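Local coordinates for protein gdp-l-fucose synthetase (PDB 6AQZ) that binds NADP and probably catalyses the NADPH-dependent epimerisation and reduction that yields GDP-L-fucose, at residues K122-C127 against C183-V188; L168-N173 against S256-M261. All coordinates share one frame; numbering follows the deposited sequence.

Interaction 1. Residues K122-C127 against C183-V188. With NAP (NADP nicotinamide-adenine-dinucleotide phosphate), chain G.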
# COMPACT_ATOMS: atom_id res chain seq x y z
N LYS A 122 14.75 0.79 20.29
CA LYS A 122 15.84 1.58 19.73
C LYS A 122 15.98 1.33 18.24
O LYS A 122 16.02 2.27 17.44
CB LYS A 122 17.16 1.28 20.45
CG LYS A 122 17.22 1.64 21.94
CD LYS A 122 18.59 1.26 22.52
CE LYS A 122 18.86 1.88 23.89
NZ LYS A 122 17.96 1.37 24.96
N LYS A 123 15.97 0.06 17.83
CA LYS A 123 16.12 -0.30 16.42
C LYS A 123 15.21 -1.49 16.11
O LYS A 123 15.11 -2.43 16.89
CB LYS A 123 17.56 -0.64 16.07
CG LYS A 123 17.82 -0.72 14.58
CD LYS A 123 19.15 -1.37 14.24
CE LYS A 123 20.29 -0.40 14.35
NZ LYS A 123 21.56 -0.95 13.76
N THR A 124 14.51 -1.40 14.98
CA THR A 124 13.59 -2.43 14.51
C THR A 124 14.01 -2.83 13.10
O THR A 124 14.24 -1.96 12.26
CB THR A 124 12.14 -1.93 14.55
OG1 THR A 124 11.75 -1.76 15.91
CG2 THR A 124 11.16 -2.90 13.84
N ILE A 125 14.18 -4.13 12.87
CA ILE A 125 14.55 -4.62 11.55
C ILE A 125 13.44 -5.51 11.08
O ILE A 125 13.15 -6.54 11.71
CB ILE A 125 15.88 -5.38 11.56
CG1 ILE A 125 16.97 -4.49 12.11
CG2 ILE A 125 16.27 -5.74 10.14
CD1 ILE A 125 18.30 -5.12 12.02
N SER A 126 12.82 -5.14 9.97
CA SER A 126 11.74 -5.90 9.38
C SER A 126 12.27 -6.59 8.14
O SER A 126 13.39 -6.32 7.69
CB SER A 126 10.56 -4.98 9.05
OG SER A 126 10.03 -4.43 10.25
N CYS A 127 11.45 -7.44 7.55
CA CYS A 127 11.92 -8.32 6.49
C CYS A 127 11.05 -8.15 5.25
O CYS A 127 9.83 -8.28 5.33
CB CYS A 127 11.92 -9.76 7.01
SG CYS A 127 12.84 -10.84 6.02
N CYS A 183 14.58 6.19 17.68
CA CYS A 183 14.00 4.99 17.10
C CYS A 183 14.43 4.89 15.65
O CYS A 183 14.17 5.81 14.87
CB CYS A 183 12.47 5.01 17.18
SG CYS A 183 11.85 4.86 18.82
N LEU A 184 15.07 3.79 15.30
CA LEU A 184 15.46 3.54 13.92
C LEU A 184 14.68 2.34 13.40
O LEU A 184 14.56 1.31 14.09
CB LEU A 184 16.97 3.31 13.80
CG LEU A 184 17.46 3.07 12.36
CD1 LEU A 184 17.01 4.20 11.41
CD2 LEU A 184 18.97 2.88 12.30
N PHE A 185 14.14 2.48 12.20
CA PHE A 185 13.42 1.44 11.48
C PHE A 185 14.17 1.18 10.19
O PHE A 185 14.42 2.11 9.42
CB PHE A 185 11.97 1.85 11.19
CG PHE A 185 11.10 1.92 12.42
CD1 PHE A 185 11.14 3.02 13.24
CD2 PHE A 185 10.23 0.89 12.73
CE1 PHE A 185 10.37 3.08 14.37
CE2 PHE A 185 9.43 0.94 13.86
CZ PHE A 185 9.49 2.03 14.68
N THR A 186 14.54 -0.07 9.94
CA THR A 186 15.11 -0.42 8.65
C THR A 186 14.65 -1.84 8.31
O THR A 186 13.78 -2.41 8.97
CB THR A 186 16.63 -0.25 8.67
OG1 THR A 186 17.13 -0.49 7.35
CG2 THR A 186 17.28 -1.20 9.66
N SER A 187 15.21 -2.41 7.24
CA SER A 187 14.72 -3.69 6.78
C SER A 187 15.80 -4.38 5.96
O SER A 187 16.72 -3.74 5.46
CB SER A 187 13.47 -3.53 5.93
OG SER A 187 13.85 -2.88 4.74
N VAL A 188 15.64 -5.68 5.80
CA VAL A 188 16.51 -6.50 4.97
C VAL A 188 15.67 -7.16 3.91
O VAL A 188 14.46 -7.38 4.09
CB VAL A 188 17.27 -7.59 5.78
CG1 VAL A 188 18.11 -6.97 6.84
CG2 VAL A 188 16.27 -8.62 6.36
PA NAP G . 7.97 -19.13 8.05
O1A NAP G . 6.70 -19.45 7.32
O2A NAP G . 9.10 -20.12 8.14
O5B NAP G . 7.67 -18.64 9.60
C5B NAP G . 6.92 -17.47 9.51
C4B NAP G . 6.71 -16.98 10.97
O4B NAP G . 5.61 -16.04 11.05
C3B NAP G . 6.43 -18.18 11.96
O3B NAP G . 7.04 -17.94 13.20
C2B NAP G . 4.92 -18.03 12.20
O2B NAP G . 4.53 -18.38 13.43
C1B NAP G . 4.86 -16.44 12.18
N9A NAP G . 3.49 -15.95 12.05
C8A NAP G . 2.67 -16.03 10.94
N7A NAP G . 1.46 -15.48 11.13
C5A NAP G . 1.49 -15.03 12.44
C6A NAP G . 0.54 -14.38 13.22
N6A NAP G . -0.71 -14.06 12.68
N1A NAP G . 0.81 -14.00 14.49
C2A NAP G . 2.06 -14.33 14.93
N3A NAP G . 3.07 -14.97 14.31
C4A NAP G . 2.76 -15.30 13.03
O3 NAP G . 8.44 -17.77 7.20
PN NAP G . 10.01 -17.59 7.08
O1N NAP G . 10.72 -17.59 8.38
O2N NAP G . 10.59 -18.23 5.83
O5D NAP G . 10.18 -15.92 6.61
C5D NAP G . 9.99 -15.05 7.65
C4D NAP G . 10.27 -13.69 7.05
O4D NAP G . 11.28 -13.86 6.04
C3D NAP G . 8.95 -13.21 6.28
O3D NAP G . 8.75 -11.86 6.50
C2D NAP G . 9.28 -13.51 4.80
O2D NAP G . 8.75 -12.61 3.91
C1D NAP G . 10.82 -13.32 4.81
N1N NAP G . 11.43 -14.00 3.63
C2N NAP G . 11.55 -15.39 3.55
C3N NAP G . 12.08 -15.98 2.42
C7N NAP G . 12.19 -17.48 2.34
O7N NAP G . 12.58 -18.07 1.32
N7N NAP G . 11.83 -18.24 3.46
C4N NAP G . 12.55 -15.19 1.26
C5N NAP G . 12.38 -13.72 1.43
C6N NAP G . 11.86 -13.20 2.54
P2B NAP G . 4.03 -20.15 13.67
O1X NAP G . 5.36 -20.80 13.49
O2X NAP G . 3.48 -20.06 15.10
O3X NAP G . 3.03 -20.29 12.56
O HOH W 1 11.24 -1.99 10.20
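Strands 123-127 and 184-188 run parallel, their axes 4.4 Å apart and twisted by -30°, and five backbone hydrogen bonds join them. Segment 122-127 uses K122 O, T124 N, T124 O, S126 N and S126 O, the 184-188 strand L184 N and O, T186 N and O, and V188 N. T186 N meets T124 O almost head-on, with a C=O...N angle of 172°, whereas S126 N takes a lone pair of T186 O in the carbonyl plane. A water also donates to T186 O and bonds S126 OG at 2.7 Å, so that this carbonyl has two donors. The water lies in the plane of the F185 ring, at its edge.

On the face toward helix 98-118, T124 and F185 lie side by side, T124 CB 3.9 Å from F185 CD2. The other face, packed partly on helix 240-253, carries K123, I125, L184, T186 and V188. I125 crosses V188 obliquely, CG2 to CG1 at 4.0 Å, and touches T186 CG2 through CG1. K123 bends in mid-chain past L184, and its NZ donates to the backbone carbonyls of M251 and Y254.

At the C-terminal end C127 has SG anti to its backbone N (chi1 -164°), 3.4 Å from C1D of the NADP ribose. Parallel strands ending at the dinucleotide are characteristic of the Rossmann fold of the epimerase/dehydratase family.

Interaction 2. Residues L168-N173 against S256-M261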
# COMPACT_ATOMS: atom_id res chain seq x y z
N LEU A 168 6.07 2.37 5.92
CA LEU A 168 5.68 2.70 7.28
C LEU A 168 6.90 2.94 8.17
O LEU A 168 6.87 3.81 9.04
CB LEU A 168 4.80 1.59 7.87
CG LEU A 168 4.30 1.94 9.28
CD1 LEU A 168 3.63 3.32 9.31
CD2 LEU A 168 3.37 0.85 9.82
N GLY A 169 7.98 2.18 7.94
CA GLY A 169 9.22 2.41 8.68
C GLY A 169 9.81 3.78 8.38
O GLY A 169 10.33 4.46 9.28
N ARG A 170 9.80 4.19 7.11
CA ARG A 170 10.33 5.50 6.78
C ARG A 170 9.51 6.59 7.47
O ARG A 170 10.07 7.54 8.04
CB ARG A 170 10.33 5.69 5.27
CG ARG A 170 11.11 4.64 4.51
CD ARG A 170 10.89 4.83 3.02
NE ARG A 170 11.49 3.76 2.24
CZ ARG A 170 12.68 3.83 1.65
NH1 ARG A 170 13.42 4.96 1.75
NH2 ARG A 170 13.12 2.79 0.95
N TRP A 171 8.19 6.43 7.49
CA TRP A 171 7.31 7.40 8.12
C TRP A 171 7.50 7.42 9.64
O TRP A 171 7.49 8.49 10.25
CB TRP A 171 5.86 7.08 7.75
CG TRP A 171 5.60 7.24 6.29
CD1 TRP A 171 6.19 8.15 5.45
CD2 TRP A 171 4.71 6.47 5.47
NE1 TRP A 171 5.71 8.00 4.18
CE2 TRP A 171 4.79 6.98 4.16
CE3 TRP A 171 3.84 5.39 5.72
CZ2 TRP A 171 4.05 6.47 3.10
CZ3 TRP A 171 3.11 4.88 4.66
CH2 TRP A 171 3.22 5.42 3.37
N TYR A 172 7.72 6.26 10.26
CA TYR A 172 8.00 6.27 11.69
C TYR A 172 9.38 6.87 11.99
O TYR A 172 9.56 7.46 13.06
CB TYR A 172 7.89 4.88 12.32
CG TYR A 172 6.51 4.59 12.87
CD1 TYR A 172 5.92 5.47 13.77
CD2 TYR A 172 5.82 3.43 12.52
CE1 TYR A 172 4.67 5.22 14.28
CE2 TYR A 172 4.56 3.17 13.04
CZ TYR A 172 4.00 4.06 13.91
OH TYR A 172 2.76 3.79 14.42
N ASN A 173 10.35 6.73 11.08
CA ASN A 173 11.61 7.46 11.27
C ASN A 173 11.36 8.96 11.24
O ASN A 173 11.91 9.69 12.08
CB ASN A 173 12.65 7.06 10.22
CG ASN A 173 13.19 5.61 10.42
OD1 ASN A 173 13.23 5.10 11.55
ND2 ASN A 173 13.60 4.97 9.33
N SER A 256 21.20 2.88 8.12
CA SER A 256 20.39 3.42 7.05
C SER A 256 18.97 2.84 7.11
O SER A 256 18.78 1.66 7.43
CB SER A 256 21.05 3.10 5.71
OG SER A 256 20.22 3.29 4.60
N GLU A 257 17.99 3.68 6.77
CA GLU A 257 16.61 3.24 6.63
C GLU A 257 16.35 2.56 5.29
O GLU A 257 15.28 1.98 5.11
CB GLU A 257 15.66 4.43 6.83
CG GLU A 257 15.60 5.40 5.62
CD GLU A 257 14.61 6.57 5.77
OE1 GLU A 257 13.77 6.59 6.69
OE2 GLU A 257 14.70 7.51 4.95
N GLU A 258 17.30 2.62 4.34
CA GLU A 258 17.13 1.91 3.08
C GLU A 258 17.26 0.41 3.31
O GLU A 258 18.15 -0.02 4.05
CB GLU A 258 18.19 2.33 2.06
CG GLU A 258 18.27 3.81 1.83
CD GLU A 258 16.99 4.38 1.24
OE1 GLU A 258 16.32 3.66 0.45
OE2 GLU A 258 16.65 5.53 1.59
N PRO A 259 16.41 -0.42 2.70
CA PRO A 259 16.57 -1.87 2.85
C PRO A 259 17.91 -2.30 2.29
O PRO A 259 18.45 -1.67 1.39
CB PRO A 259 15.41 -2.46 2.04
CG PRO A 259 14.96 -1.36 1.12
CD PRO A 259 15.28 -0.07 1.81
N ILE A 260 18.48 -3.35 2.87
CA ILE A 260 19.73 -3.93 2.38
C ILE A 260 19.44 -5.36 1.98
O ILE A 260 18.85 -6.13 2.75
CB ILE A 260 20.86 -3.85 3.43
CG1 ILE A 260 22.13 -4.48 2.89
CG2 ILE A 260 20.48 -4.52 4.75
CD1 ILE A 260 23.34 -4.31 3.83
N MET A 261 19.83 -5.72 0.76
CA MET A 261 19.60 -7.08 0.31
C MET A 261 20.54 -8.09 0.96
O MET A 261 21.73 -7.83 1.16
CB MET A 261 19.68 -7.16 -1.19
CG MET A 261 18.37 -6.64 -1.60
SD MET A 261 17.81 -7.43 -3.05
CE MET A 261 18.46 -6.17 -4.16
O HOH W 2 12.17 8.90 6.78
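Charge pairing links R170, on helix 156-179, to the turn preceding strand 260-262. The arginine chain is extended from CG to NE and crosses E258 at about a right angle; NH1 forms a salt bridge to E258 OE2 at 3.3 Å, reaching that oxygen from above the carboxylate plane. Two weak bonds, from NH1 and NH2, converge on E258 OE1 at the guanidinium edge. NE pairs with D166 one helical turn earlier, so the guanidinium is held between two acids. E257 OE2 is 4.3 Å from NH1, which would probably add to the local negative field.

A straighter amide-to-carboxylate hydrogen bond runs from N173 ND2 to E257 OE1, 3.1 Å at 169°, along the anti lone pair and close to the amide plane. A water bridges the same E257 OE1 to R170 O, each bond 2.8 Å. N173 OD1 accepts from F185 N in the neighbouring strand, which fixes which way the amide is turned.

Van der Waals contact is slight: P259 CD lies 3.7 Å from R170 NH2. Within the turn, S256 OG accepts from E258 N at 3.0 Å, an ST turn. The contact as a whole ties helix 156-179, a crossover helix of the Rossmann fold, to the turn that enters sheet strand 260-262.

Overall arrangement
Interactions 1 and 2 meet at strand 184-194, their centres about 7 Å apart. Interaction 1 is the buried core, two adjacent parallel strands joined by backbone bonds and apolar side chains; interaction 2 is partly buried, and its chemistry is carried by charged and amide side chains instead. Helix 156-179 is the crossover between strands 123-127 and 184-194, so interaction 2 ties that connection to the turn before strand 260-262, which also pairs with strand 184-194. A further bond joins the contacts directly on the turn side, between T186 OG1 and S256 O at 2.7 Å. Only interaction 1 touches NADP.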